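Local coordinates for protein DOA1 (Saccharomyces cerevisiae, PDB 3ODT) that probably binds ubiquitin through its WD40 beta-propeller domain, at residues A[239-244]-A[249-254]; A[282-285]-A[289-292]. All blocks are in the same frame, centred on the assembly; numbering follows the deposited sequence.

Contact 1 of 2, residues A[239-244]-A[249-254]; sequences IVSCGE and RIWSKE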
loop_
_atom_site.group_PDB
_atom_site.type_symbol
_atom_site.label_atom_id
_atom_site.label_comp_id
_atom_site.label_asym_id
_atom_site.label_seq_id
_atom_site.Cartn_x
_atom_site.Cartn_y
_atom_site.Cartn_z
ATOM N N ILE A 239 -7.064 -0.594 -12.342
ATOM C CA ILE A 239 -6.668 0.084 -11.125
ATOM C C ILE A 239 -7.705 -0.212 -10.040
ATOM O O ILE A 239 -8.907 -0.155 -10.295
ATOM C CB ILE A 239 -6.604 1.613 -11.334
ATOM C CG1 ILE A 239 -5.653 1.977 -12.474
ATOM C CG2 ILE A 239 -6.239 2.305 -10.020
ATOM C CD1 ILE A 239 -5.792 3.433 -12.918
ATOM N N VAL A 240 -7.234 -0.548 -8.847
ATOM C CA VAL A 240 -8.102 -0.560 -7.679
ATOM C C VAL A 240 -7.681 0.573 -6.743
ATOM O O VAL A 240 -6.491 0.774 -6.485
ATOM C CB VAL A 240 -8.082 -1.902 -6.934
ATOM C CG1 VAL A 240 -6.723 -2.233 -6.391
ATOM C CG2 VAL A 240 -9.083 -1.865 -5.811
ATOM N N SER A 241 -8.647 1.344 -6.299
ATOM C CA SER A 241 -8.396 2.456 -5.401
ATOM C C SER A 241 -9.353 2.413 -4.221
ATOM O O SER A 241 -10.406 1.759 -4.290
ATOM C CB SER A 241 -8.585 3.780 -6.135
ATOM O OG SER A 241 -9.943 3.986 -6.553
ATOM N N CYS A 242 -9.012 3.127 -3.167
ATOM C CA CYS A 242 -9.901 3.275 -2.034
ATOM C C CYS A 242 -9.622 4.559 -1.294
ATOM O O CYS A 242 -8.543 5.152 -1.410
ATOM C CB CYS A 242 -9.764 2.083 -1.082
ATOM S SG CYS A 242 -8.202 1.989 -0.185
ATOM N N GLY A 243 -10.590 5.002 -0.496
ATOM C CA GLY A 243 -10.366 6.203 0.271
ATOM C C GLY A 243 -11.438 6.587 1.275
ATOM O O GLY A 243 -12.191 5.773 1.816
ATOM N N GLU A 244 -11.455 7.879 1.523
ATOM C CA GLU A 244 -12.174 8.464 2.607
ATOM C C GLU A 244 -13.690 8.515 2.359
ATOM O O GLU A 244 -14.480 8.676 3.290
ATOM C CB GLU A 244 -11.561 9.850 2.876
ATOM C CG GLU A 244 -12.141 10.626 4.069
ATOM C CD GLU A 244 -12.169 9.823 5.363
ATOM O OE1 GLU A 244 -11.174 9.142 5.683
ATOM O OE2 GLU A 244 -13.185 9.915 6.079
ATOM N N ARG A 249 -12.863 1.275 -5.494
ATOM C CA ARG A 249 -13.274 1.482 -6.868
ATOM C C ARG A 249 -12.363 0.731 -7.804
ATOM O O ARG A 249 -11.160 0.623 -7.553
ATOM C CB ARG A 249 -13.332 2.959 -7.218
ATOM C CG ARG A 249 -14.335 3.685 -6.366
ATOM C CD ARG A 249 -14.447 5.145 -6.728
ATOM N NE ARG A 249 -15.325 5.863 -5.797
ATOM C CZ ARG A 249 -16.292 6.696 -6.135
ATOM N NH1 ARG A 249 -16.621 6.893 -7.401
ATOM N NH2 ARG A 249 -16.965 7.303 -5.164
ATOM N N ILE A 250 -12.927 0.246 -8.901
ATOM C CA ILE A 250 -12.152 -0.475 -9.893
ATOM C C ILE A 250 -12.280 0.281 -11.199
ATOM O O ILE A 250 -13.397 0.607 -11.595
ATOM C CB ILE A 250 -12.650 -1.932 -10.055
ATOM C CG1 ILE A 250 -12.447 -2.706 -8.744
ATOM C CG2 ILE A 250 -11.885 -2.658 -11.157
ATOM C CD1 ILE A 250 -13.700 -2.962 -7.997
ATOM N N TRP A 251 -11.152 0.569 -11.852
ATOM C CA TRP A 251 -11.126 1.398 -13.067
ATOM C C TRP A 251 -10.386 0.704 -14.225
ATOM O O TRP A 251 -9.420 -0.048 -14.035
ATOM C CB TRP A 251 -10.368 2.701 -12.817
ATOM C CG TRP A 251 -10.656 3.432 -11.552
ATOM C CD1 TRP A 251 -10.201 3.110 -10.317
ATOM C CD2 TRP A 251 -11.412 4.643 -11.400
ATOM N NE1 TRP A 251 -10.623 4.047 -9.393
ATOM C CE2 TRP A 251 -11.378 4.991 -10.034
ATOM C CE3 TRP A 251 -12.128 5.455 -12.284
ATOM C CZ2 TRP A 251 -12.023 6.128 -9.528
ATOM C CZ3 TRP A 251 -12.783 6.584 -11.776
ATOM C CH2 TRP A 251 -12.712 6.912 -10.412
ATOM N N SER A 252 -10.814 0.999 -15.444
ATOM C CA SER A 252 -10.011 0.689 -16.597
ATOM C C SER A 252 -8.842 1.669 -16.671
ATOM O O SER A 252 -9.035 2.866 -16.816
ATOM C CB SER A 252 -10.827 0.820 -17.870
ATOM O OG SER A 252 -9.963 0.830 -18.984
ATOM N N LYS A 253 -7.627 1.155 -16.564
ATOM C CA LYS A 253 -6.450 2.007 -16.676
ATOM C C LYS A 253 -6.385 2.584 -18.076
ATOM O O LYS A 253 -6.080 3.760 -18.249
ATOM C CB LYS A 253 -5.197 1.201 -16.350
ATOM C CG LYS A 253 -3.907 1.941 -16.543
ATOM C CD LYS A 253 -3.360 1.678 -17.904
ATOM C CE LYS A 253 -1.873 1.962 -17.972
ATOM N NZ LYS A 253 -1.446 1.950 -19.383
ATOM N N GLU A 254 -6.707 1.757 -19.065
ATOM C CA GLU A 254 -6.577 2.148 -20.473
ATOM C C GLU A 254 -7.597 3.186 -20.946
ATOM O O GLU A 254 -7.296 3.990 -21.817
ATOM C CB GLU A 254 -6.676 0.911 -21.358
ATOM C CG GLU A 254 -5.555 -0.098 -21.110
ATOM C CD GLU A 254 -4.186 0.406 -21.527
ATOM O OE1 GLU A 254 -4.108 1.397 -22.288
ATOM O OE2 GLU A 254 -3.180 -0.190 -21.090
#
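With chi1 at 65°, Ser241 holds OG between its own backbone N and carbonyl carbon, while Trp251 sets CG beside its backbone N (chi1 -44°); the two torsions bring hydroxyl and indole together on one face of the hairpin. Trp251 NE1 donates to Ser241 OG at 2.9 Å, almost straight at 178° and in the ring plane, so the hydroxyl meets the indole at its edge. His224 NE2 is a second hydrogen-bond partner of that OG, which makes Ser241 the link between tryptophan and histidine. Ile239 CB lies 4.0 Å from Trp251 CD1, the two side chains crossing obliquely. Ile239 also reaches past the strand end, its CG1 4.0 Å from Lys253 CB. A phenylalanine in place of Trp251 would probably leave Ser241 OG without its indole donor, held by His224 with one partner fewer. Beneath the side chains, Ile239 pairs with Trp251 and Ser241 with Arg249 through two backbone hydrogen bonds each, including Trp251 N to Ile239 O at 2.8 Å. Val240 and Ile250 form the non-hydrogen-bonded pair between them, their side chains on the other face. Arg249 turns its guanidinium away from strand 239-243, to a salt bridge with Asp245 and a hydrogen bond to Thr247. Histidine, serine and tryptophan joined in this way, with an aspartate in the hairpin turn, are the structural signature of a WD40 propeller blade.

Contact 2 of 2, residues A[282-285]-A[289-292]; sequences VGSS and VRIF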
loop_
_atom_site.group_PDB
_atom_site.type_symbol
_atom_site.label_atom_id
_atom_site.label_comp_id
_atom_site.label_asym_id
_atom_site.label_seq_id
_atom_site.Cartn_x
_atom_site.Cartn_y
_atom_site.Cartn_z
ATOM N N VAL A 282 -9.014 -5.660 1.438
ATOM C CA VAL A 282 -9.401 -4.323 1.853
ATOM C C VAL A 282 -9.272 -4.166 3.372
ATOM O O VAL A 282 -9.769 -4.992 4.134
ATOM C CB VAL A 282 -10.880 -4.019 1.469
ATOM C CG1 VAL A 282 -11.231 -2.581 1.795
ATOM C CG2 VAL A 282 -11.125 -4.312 0.008
ATOM N N GLY A 283 -8.578 -3.116 3.800
ATOM C CA GLY A 283 -8.494 -2.768 5.207
ATOM C C GLY A 283 -9.219 -1.453 5.465
ATOM O O GLY A 283 -8.976 -0.461 4.799
ATOM N N SER A 284 -10.071 -1.427 6.490
ATOM C CA SER A 284 -10.930 -0.282 6.732
ATOM C C SER A 284 -11.045 0.135 8.199
ATOM O O SER A 284 -10.566 -0.550 9.135
ATOM C CB SER A 284 -12.306 -0.507 6.105
ATOM O OG SER A 284 -12.819 -1.765 6.441
ATOM N N SER A 285 -11.685 1.280 8.403
ATOM C CA SER A 285 -11.773 1.875 9.722
ATOM C C SER A 285 -12.747 1.174 10.680
ATOM O O SER A 285 -12.779 1.491 11.868
ATOM C CB SER A 285 -12.202 3.330 9.589
ATOM O OG SER A 285 -13.459 3.425 8.959
ATOM N N VAL A 289 -10.804 -6.579 7.928
ATOM C CA VAL A 289 -10.241 -6.909 6.630
ATOM C C VAL A 289 -11.357 -7.602 5.833
ATOM O O VAL A 289 -12.110 -8.418 6.378
ATOM C CB VAL A 289 -9.022 -7.841 6.800
ATOM C CG1 VAL A 289 -8.517 -8.264 5.450
ATOM C CG2 VAL A 289 -7.905 -7.171 7.615
ATOM N N ARG A 290 -11.468 -7.275 4.552
ATOM C CA ARG A 290 -12.410 -7.975 3.668
ATOM C C ARG A 290 -11.685 -8.471 2.427
ATOM O O ARG A 290 -10.673 -7.911 2.026
ATOM C CB ARG A 290 -13.555 -7.048 3.253
ATOM C CG ARG A 290 -14.504 -6.630 4.371
ATOM C CD ARG A 290 -15.482 -5.641 3.785
ATOM N NE ARG A 290 -16.540 -5.246 4.708
ATOM C CZ ARG A 290 -16.435 -4.299 5.640
ATOM N NH1 ARG A 290 -15.278 -3.674 5.854
ATOM N NH2 ARG A 290 -17.492 -3.982 6.376
ATOM N N ILE A 291 -12.173 -9.572 1.864
ATOM C CA ILE A 291 -11.674 -10.078 0.599
ATOM C C ILE A 291 -12.847 -10.090 -0.356
ATOM O O ILE A 291 -13.939 -10.531 0.020
ATOM C CB ILE A 291 -11.089 -11.471 0.755
ATOM C CG1 ILE A 291 -9.914 -11.415 1.739
ATOM C CG2 ILE A 291 -10.646 -12.009 -0.569
ATOM C CD1 ILE A 291 -9.371 -12.724 2.032
ATOM N N PHE A 292 -12.643 -9.521 -1.531
ATOM C CA PHE A 292 -13.631 -9.534 -2.611
ATOM C C PHE A 292 -13.112 -10.362 -3.782
ATOM O O PHE A 292 -11.918 -10.386 -4.023
ATOM C CB PHE A 292 -13.898 -8.093 -3.083
ATOM C CG PHE A 292 -14.683 -7.291 -2.103
ATOM C CD1 PHE A 292 -14.050 -6.672 -1.041
ATOM C CD2 PHE A 292 -16.050 -7.170 -2.230
ATOM C CE1 PHE A 292 -14.778 -5.952 -0.112
ATOM C CE2 PHE A 292 -16.783 -6.458 -1.292
ATOM C CZ PHE A 292 -16.151 -5.859 -0.239
#
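Val282 and Arg290 form the hydrogen-bonded pair of an antiparallel beta hairpin, the two middle strands of a WD40 propeller blade. Two backbone bonds join them: Val282 N gives its hydrogen to Arg290 O at 2.9 Å, and Arg290 N returns one to Val282 O at the same length. The next pair, Gly283 with Val289, is non-hydrogen-bonded, and here Val289 CA comes within 3.2 Å of Val282 O as a CA-H...O contact. On the face shared by Val282 and Arg290, apolar packing comes from Val282 and Phe292: chi1 of -175° puts Val282 CG1 anti to the backbone N and leaves CG2 beside it, 3.9 Å from Phe292 CD1, the ring lying oblique to the methyl. Leu10 of strand 9-14 packs against both Phe292 and Arg290. Polar and charged groups gather toward the turn. Asp286 forms a salt bridge with Arg290 NH2 through OD2 and is hydrogen-bonded to Ser284 OG through OD1, thereby tying both strands to the turn. Ser285, just beyond the strand, belongs to the calcium site with Asp20 and Asn287. The Arg290 side chain runs extended from CG to NE, and its guanidinium presents an edge to Ser284, with NH1 3.2 Å from Ser284 OG and that oxygen in the guanidinium plane.

In the fold
Contacts 1 and 2 are corresponding hairpins of two blades of the propeller, each joining the middle strands of a four-stranded antiparallel sheet. Both are buried; their centres lie 15 Å apart and their nearest atoms about 6 Å, without touching. Strand 269-274 bridges them: it is the outermost strand of the sheet holding contact 2, and Val240 and Cys242 of contact 1 pack on it. A definite side-chain hydrogen bond, indole to hydroxyl, crosses contact 1, whereas in contact 2 the clear side-chain contact is valine on phenylalanine. Each hairpin pairs an arginine with a turn aspartate, but the second also leads into a calcium site. Its sheet is completed by N-terminal strand 9-14, closing the ring.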